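Side-chain contacts in protein disulfide-isomerase A4 (Rattus norvegicus, PDB 3EC3), which catalyses the rearrangement of disulfide bonds in proteins of the endoplasmic reticulum, the piece described here being its noncatalytic b-type thioredoxin-like domains: residues L14-V17 and Q18-K22; F61-E64 and I65-L69. The protein carries 1 engineered substitution. All coordinates share one frame; numbering follows the deposited sequence.

Interaction 1 (L14-V17 and Q18-K22); sequences LKQV and QEFLK
Leu-14 O accepts from Gln-18 N at 3.0 Å with an N-H...O angle of 173°, the straightest of four successive i to i+4 bonds that set residues 14-21 in alpha-helical form. Glu-19 N to Lys-15 O and Phe-20 N to Gln-16 O follow; the last, Leu-21 N to Val-17 O, is longer at 3.2 Å and more bent. Gln-16 O also sits over one face of the Phe-20 ring, 3.4 Å from its plane and nearer the CG end than the centre. The Gln-16 side chain reaches the far end of the same ring: CG leaves anti to the backbone N and a turn about the next bond (chi2 83°) sets NE2 3.4 Å from Phe-20 CZ. Amide and ring planes are 49° apart, so this is an oblique contact and not a flat stack. On the inward side Val-17 CG1 packs against Leu-21 CD1 at 3.8 Å, the two side chains running alongside each other. Beyond the helix, the Phe-20 ring meets His-58 and touches Ile-11 and Val-28. Cutting Phe-20 back to an alanine would remove the ring, which would probably leave the Gln-16 amide freer to turn, His-58 without its aromatic neighbour and a gap against Ile-11 and Val-28. The chemistry is that of an amphipathic surface helix: main-chain bonds set its shape, Val-17 and Leu-21 supply an apolar strip, and Gln-16 flanks the aromatic ring with a polar group.

Interaction 2 (F61-E64 and I65-L69); sequences FSTE and IAKFL
Ser-62 OG accepts from Ile-65 N at 3.0 Å with an N-H...O angle of 155°, the capping bond of a serine at the N-cap of helix 63-69. OG stands anti to the backbone N of Ser-62 (chi1 173°), which places the oxygen within bonding distance of Ile-65 N in the first turn. Among the main-chain bonds, Ser-62 O takes Ala-66 N at 3.0 Å and, weakly, Ile-65 N at 3.3 Å; Ile-65 N is thus shared between the hydroxyl and the carbonyl of one residue. Glu-64 O accepts from Phe-68 N at 3.0 Å, nearly straight at 174°. Van der Waals contacts are few: Ile-65 CG1 lies 3.5 Å from Ser-62 OG, so the methylene packs against the capping hydroxyl. On the exposed side Lys-67 runs extended alongside Thr-63, its CE 4.1 Å from Thr-63 CB, with NZ and OG1 too far apart for a hydrogen bond. The cap comes one residue after strand 57-60, whose Thr-60 OG1 is hydrogen-bonded to Ser-62 N. Ala-66 touches Val-32 and Leu-69 touches Leu-30, both on strand 28-32, while Ile-65 reaches Ile-11 in the loop between strand 9-10 and helix 14-23.

How the interactions relate
Interactions 1 and 2 are each confined to one helix, 14-23 and 63-69, and their centres are 13 Å apart. The helices meet directly: Leu-14 CD2 comes 3.3 Å from Phe-68 CD1, and Val-17 CG2 lies 4.2 Å from Ile-65 CG2. Both pack against strand 28-32 of the same five-stranded mixed sheet and share Ile-11 as a neighbour. Interaction 1 is mainly a surface contact, Val-17 being its buried residue; interaction 2 is partly buried, through Ile-65 and Ala-66. Their chemistry follows position: a hydroxyl closes the start of 63-69, whereas within 14-22 an aromatic ring and an amide supplement the main-chain bonds.

Interaction 1 (L14-V17 and Q18-K22)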
ATOM      1  N   LEU A  14      10.560 -21.393   2.512  1.00 17.38           N
ATOM      2  CA  LEU A  14      10.969 -20.219   1.797  1.00 18.72           C
ATOM      3  C   LEU A  14       9.995 -19.974   0.629  1.00 18.27           C
ATOM      4  O   LEU A  14       9.666 -18.815   0.311  1.00 17.93           O
ATOM      5  CB  LEU A  14      12.401 -20.406   1.298  1.00 20.56           C
ATOM      6  CG  LEU A  14      13.437 -19.321   1.512  1.00 24.62           C
ATOM      7  CD1 LEU A  14      14.567 -19.556   0.499  1.00 25.96           C
ATOM      8  CD2 LEU A  14      12.803 -17.947   1.335  1.00 25.11           C
ATOM      9  N   LYS A  15       9.511 -21.066   0.021  1.00 17.61           N
ATOM     10  CA  LYS A  15       8.592 -20.967  -1.138  1.00 17.25           C
ATOM     11  C   LYS A  15       7.319 -20.208  -0.788  1.00 16.46           C
ATOM     12  O   LYS A  15       6.768 -19.509  -1.637  1.00 16.83           O
ATOM     13  CB  LYS A  15       8.228 -22.341  -1.714  1.00 17.70           C
ATOM     14  CG  LYS A  15       9.323 -22.930  -2.585  1.00 21.43           C
ATOM     15  CD  LYS A  15       8.834 -24.127  -3.395  1.00 25.18           C
ATOM     16  CE  LYS A  15       9.958 -24.677  -4.264  1.00 28.50           C
ATOM     17  NZ  LYS A  15       9.511 -25.853  -5.059  1.00 30.69           N
ATOM     18  N   GLN A  16       6.836 -20.367   0.442  1.00 15.32           N
ATOM     19  CA  GLN A  16       5.662 -19.637   0.927  1.00 15.48           C
ATOM     20  C   GLN A  16       5.915 -18.123   0.828  1.00 16.80           C
ATOM     21  O   GLN A  16       5.065 -17.352   0.333  1.00 14.59           O
ATOM     22  CB  GLN A  16       5.376 -20.051   2.375  1.00 15.27           C
ATOM     23  CG  GLN A  16       4.164 -19.374   3.069  1.00 14.90           C
ATOM     24  CD  GLN A  16       2.832 -20.054   2.724  1.00 14.25           C
ATOM     25  OE1 GLN A  16       2.712 -20.763   1.731  1.00 13.14           O
ATOM     26  NE2 GLN A  16       1.841 -19.875   3.584  1.00 14.56           N
ATOM     27  N   VAL A  17       7.057 -17.690   1.352  1.00 16.70           N
ATOM     28  CA  VAL A  17       7.385 -16.239   1.311  1.00 17.85           C
ATOM     29  C   VAL A  17       7.534 -15.750  -0.139  1.00 18.51           C
ATOM     30  O   VAL A  17       7.006 -14.710  -0.486  1.00 18.07           O
ATOM     31  CB  VAL A  17       8.685 -15.946   2.074  1.00 18.22           C
ATOM     32  CG1 VAL A  17       8.983 -14.415   2.049  1.00 21.96           C
ATOM     33  CG2 VAL A  17       8.597 -16.462   3.484  1.00 18.73           C
ATOM     34  N   GLN A  18       8.226 -16.514  -0.977  1.00 19.00           N
ATOM     35  CA  GLN A  18       8.321 -16.201  -2.426  1.00 21.35           C
ATOM     36  C   GLN A  18       6.957 -16.050  -3.108  1.00 21.38           C
ATOM     37  O   GLN A  18       6.699 -15.101  -3.849  1.00 21.01           O
ATOM     38  CB  GLN A  18       9.208 -17.241  -3.112  1.00 22.03           C
ATOM     39  CG  GLN A  18      10.689 -17.145  -2.601  1.00 22.09           C
ATOM     40  CD  GLN A  18      11.581 -18.309  -3.067  1.00 24.67           C
ATOM     41  OE1 GLN A  18      11.157 -19.444  -3.130  1.00 26.93           O
ATOM     42  NE2 GLN A  18      12.836 -18.005  -3.371  1.00 29.95           N
ATOM     43  N   GLU A  19       6.042 -16.960  -2.807  1.00 21.81           N
ATOM     44  CA  GLU A  19       4.687 -16.888  -3.338  1.00 22.32           C
ATOM     45  C   GLU A  19       3.912 -15.634  -2.857  1.00 21.16           C
ATOM     46  O   GLU A  19       3.176 -15.013  -3.615  1.00 22.62           O
ATOM     47  CB  GLU A  19       3.946 -18.173  -2.975  1.00 20.75           C
ATOM     48  CG  GLU A  19       2.456 -18.183  -3.258  1.00 23.45           C
ATOM     49  CD  GLU A  19       1.824 -19.494  -2.814  1.00 24.20           C
ATOM     50  OE1 GLU A  19       1.666 -20.380  -3.672  1.00 23.57           O
ATOM     51  OE2 GLU A  19       1.563 -19.656  -1.596  1.00 21.14           O
ATOM     52  N   PHE A  20       4.090 -15.252  -1.614  1.00 19.80           N
ATOM     53  CA  PHE A  20       3.484 -14.027  -1.124  1.00 19.90           C
ATOM     54  C   PHE A  20       3.957 -12.806  -1.925  1.00 19.28           C
ATOM     55  O   PHE A  20       3.153 -11.935  -2.289  1.00 19.53           O
ATOM     56  CB  PHE A  20       3.771 -13.863   0.352  1.00 20.52           C
ATOM     57  CG  PHE A  20       2.969 -14.838   1.223  1.00 22.83           C
ATOM     58  CD1 PHE A  20       1.911 -15.553   0.674  1.00 25.67           C
ATOM     59  CD2 PHE A  20       3.254 -14.994   2.545  1.00 27.07           C
ATOM     60  CE1 PHE A  20       1.159 -16.432   1.440  1.00 30.52           C
ATOM     61  CE2 PHE A  20       2.515 -15.879   3.319  1.00 24.10           C
ATOM     62  CZ  PHE A  20       1.459 -16.583   2.753  1.00 24.79           C
ATOM     63  N   LEU A  21       5.231 -12.786  -2.249  1.00 17.66           N
ATOM     64  CA  LEU A  21       5.793 -11.560  -2.832  1.00 20.18           C
ATOM     65  C   LEU A  21       5.360 -11.508  -4.289  1.00 20.46           C
ATOM     66  O   LEU A  21       5.109 -10.456  -4.862  1.00 19.91           O
ATOM     67  CB  LEU A  21       7.320 -11.552  -2.617  1.00 19.61           C
ATOM     68  CG  LEU A  21       7.687 -11.494  -1.112  1.00 24.72           C
ATOM     69  CD1 LEU A  21       9.159 -11.835  -0.803  1.00 25.60           C
ATOM     70  CD2 LEU A  21       7.279 -10.160  -0.451  1.00 27.92           C
ATOM     71  N   LYS A  22       5.196 -12.684  -4.887  1.00 20.77           N
ATOM     72  CA  LYS A  22       4.862 -12.787  -6.303  1.00 20.83           C
ATOM     73  C   LYS A  22       3.383 -12.631  -6.613  1.00 21.68           C
ATOM     74  O   LYS A  22       3.006 -11.956  -7.586  1.00 22.29           O
ATOM     75  CB  LYS A  22       5.359 -14.127  -6.808  1.00 21.96           C
ATOM     76  CG  LYS A  22       6.851 -14.142  -7.119  1.00 25.48           C
ATOM     77  CD  LYS A  22       7.687 -13.669  -5.947  1.00 31.53           C
ATOM     78  CE  LYS A  22       8.989 -14.427  -5.891  1.00 33.39           C
ATOM     79  NZ  LYS A  22       9.690 -14.132  -4.648  1.00 30.59           N
TER

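Interaction 2 (F61-E64 and I65-L69)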
ATOM      1  N   PHE A  61      10.072 -19.069  12.655  1.00 17.73           N
ATOM      2  CA  PHE A  61      11.189 -19.266  13.561  1.00 19.54           C
ATOM      3  C   PHE A  61      12.403 -19.832  12.807  1.00 21.90           C
ATOM      4  O   PHE A  61      13.360 -20.284  13.431  1.00 23.00           O
ATOM      5  CB  PHE A  61      10.788 -20.232  14.685  1.00 19.15           C
ATOM      6  CG  PHE A  61       9.470 -19.929  15.301  1.00 16.13           C
ATOM      7  CD1 PHE A  61       8.452 -20.887  15.290  1.00 18.65           C
ATOM      8  CD2 PHE A  61       9.231 -18.683  15.883  1.00 15.34           C
ATOM      9  CE1 PHE A  61       7.201 -20.619  15.867  1.00 17.22           C
ATOM     10  CE2 PHE A  61       7.968 -18.388  16.487  1.00 16.69           C
ATOM     11  CZ  PHE A  61       6.971 -19.347  16.471  1.00 17.18           C
ATOM     12  N   SER A  62      12.348 -19.806  11.475  1.00 23.34           N
ATOM     13  CA  SER A  62      13.359 -20.448  10.590  1.00 24.47           C
ATOM     14  C   SER A  62      14.587 -19.580  10.400  1.00 25.57           C
ATOM     15  O   SER A  62      14.468 -18.470   9.888  1.00 23.74           O
ATOM     16  CB  SER A  62      12.734 -20.679   9.212  1.00 25.44           C
ATOM     17  OG  SER A  62      13.679 -21.142   8.262  1.00 26.91           O
ATOM     18  N   THR A  63      15.762 -20.082  10.779  1.00 25.66           N
ATOM     19  CA  THR A  63      17.004 -19.348  10.527  1.00 27.00           C
ATOM     20  C   THR A  63      17.277 -19.285   9.030  1.00 26.58           C
ATOM     21  O   THR A  63      17.880 -18.339   8.568  1.00 26.64           O
ATOM     22  CB  THR A  63      18.226 -19.929  11.293  1.00 27.69           C
ATOM     23  OG1 THR A  63      18.435 -21.302  10.914  1.00 28.86           O
ATOM     24  CG2 THR A  63      17.990 -19.852  12.784  1.00 27.77           C
ATOM     25  N   GLU A  64      16.797 -20.280   8.281  1.00 26.69           N
ATOM     26  CA  GLU A  64      16.918 -20.314   6.827  1.00 27.77           C
ATOM     27  C   GLU A  64      16.177 -19.137   6.187  1.00 25.65           C
ATOM     28  O   GLU A  64      16.702 -18.433   5.302  1.00 23.81           O
ATOM     29  CB  GLU A  64      16.394 -21.654   6.305  1.00 27.78           C
ATOM     30  CG  GLU A  64      15.904 -21.652   4.842  1.00 32.09           C
ATOM     31  CD  GLU A  64      15.362 -23.024   4.428  1.00 33.10           C
ATOM     32  OE1 GLU A  64      14.199 -23.095   3.982  1.00 39.20           O
ATOM     33  OE2 GLU A  64      16.084 -24.036   4.591  1.00 37.72           O
ATOM     34  N   ILE A  65      14.959 -18.879   6.673  1.00 23.51           N
ATOM     35  CA  ILE A  65      14.192 -17.792   6.111  1.00 22.58           C
ATOM     36  C   ILE A  65      14.761 -16.452   6.563  1.00 21.93           C
ATOM     37  O   ILE A  65      14.813 -15.511   5.769  1.00 21.62           O
ATOM     38  CB  ILE A  65      12.665 -17.952   6.435  1.00 22.78           C
ATOM     39  CG1 ILE A  65      12.134 -19.252   5.771  1.00 24.01           C
ATOM     40  CG2 ILE A  65      11.905 -16.657   6.040  1.00 20.89           C
ATOM     41  CD1 ILE A  65      10.636 -19.476   5.911  1.00 24.09           C
ATOM     42  N   ALA A  66      15.210 -16.363   7.820  1.00 21.29           N
ATOM     43  CA  ALA A  66      15.841 -15.142   8.329  1.00 22.19           C
ATOM     44  C   ALA A  66      17.076 -14.801   7.467  1.00 23.84           C
ATOM     45  O   ALA A  66      17.231 -13.657   7.016  1.00 24.56           O
ATOM     46  CB  ALA A  66      16.254 -15.320   9.805  1.00 23.12           C
ATOM     47  N   LYS A  67      17.917 -15.803   7.225  1.00 25.33           N
ATOM     48  CA  LYS A  67      19.104 -15.644   6.319  1.00 27.97           C
ATOM     49  C   LYS A  67      18.709 -15.129   4.943  1.00 28.89           C
ATOM     50  O   LYS A  67      19.252 -14.106   4.469  1.00 29.11           O
ATOM     51  CB  LYS A  67      19.905 -16.962   6.235  1.00 27.90           C
ATOM     52  CG  LYS A  67      20.424 -17.386   7.592  1.00 29.37           C
ATOM     53  CD  LYS A  67      21.248 -18.694   7.619  1.00 30.32           C
ATOM     54  CE  LYS A  67      21.549 -19.084   9.069  1.00 30.62           C
ATOM     55  NZ  LYS A  67      21.937 -20.530   9.197  1.00 33.70           N
ATOM     56  N   PHE A  68      17.746 -15.798   4.305  1.00 29.72           N
ATOM     57  CA  PHE A  68      17.192 -15.313   3.035  1.00 30.97           C
ATOM     58  C   PHE A  68      16.755 -13.861   3.109  1.00 30.94           C
ATOM     59  O   PHE A  68      17.016 -13.089   2.176  1.00 30.48           O
ATOM     60  CB  PHE A  68      16.028 -16.194   2.548  1.00 31.88           C
ATOM     61  CG  PHE A  68      15.271 -15.630   1.376  1.00 32.60           C
ATOM     62  CD1 PHE A  68      14.077 -14.940   1.571  1.00 32.34           C
ATOM     63  CD2 PHE A  68      15.741 -15.802   0.074  1.00 34.10           C
ATOM     64  CE1 PHE A  68      13.353 -14.420   0.465  1.00 36.45           C
ATOM     65  CE2 PHE A  68      15.029 -15.277  -1.027  1.00 34.36           C
ATOM     66  CZ  PHE A  68      13.843 -14.591  -0.833  1.00 34.34           C
ATOM     67  N   LEU A  69      16.088 -13.484   4.198  1.00 29.97           N
ATOM     68  CA  LEU A  69      15.553 -12.133   4.336  1.00 30.42           C
ATOM     69  C   LEU A  69      16.586 -11.120   4.780  1.00 30.89           C
ATOM     70  O   LEU A  69      16.269  -9.933   4.913  1.00 32.32           O
ATOM     71  CB  LEU A  69      14.411 -12.089   5.341  1.00 29.64           C
ATOM     72  CG  LEU A  69      13.154 -12.855   4.963  1.00 31.15           C
ATOM     73  CD1 LEU A  69      12.149 -12.691   6.092  1.00 32.06           C
ATOM     74  CD2 LEU A  69      12.615 -12.369   3.616  1.00 32.36           C
TER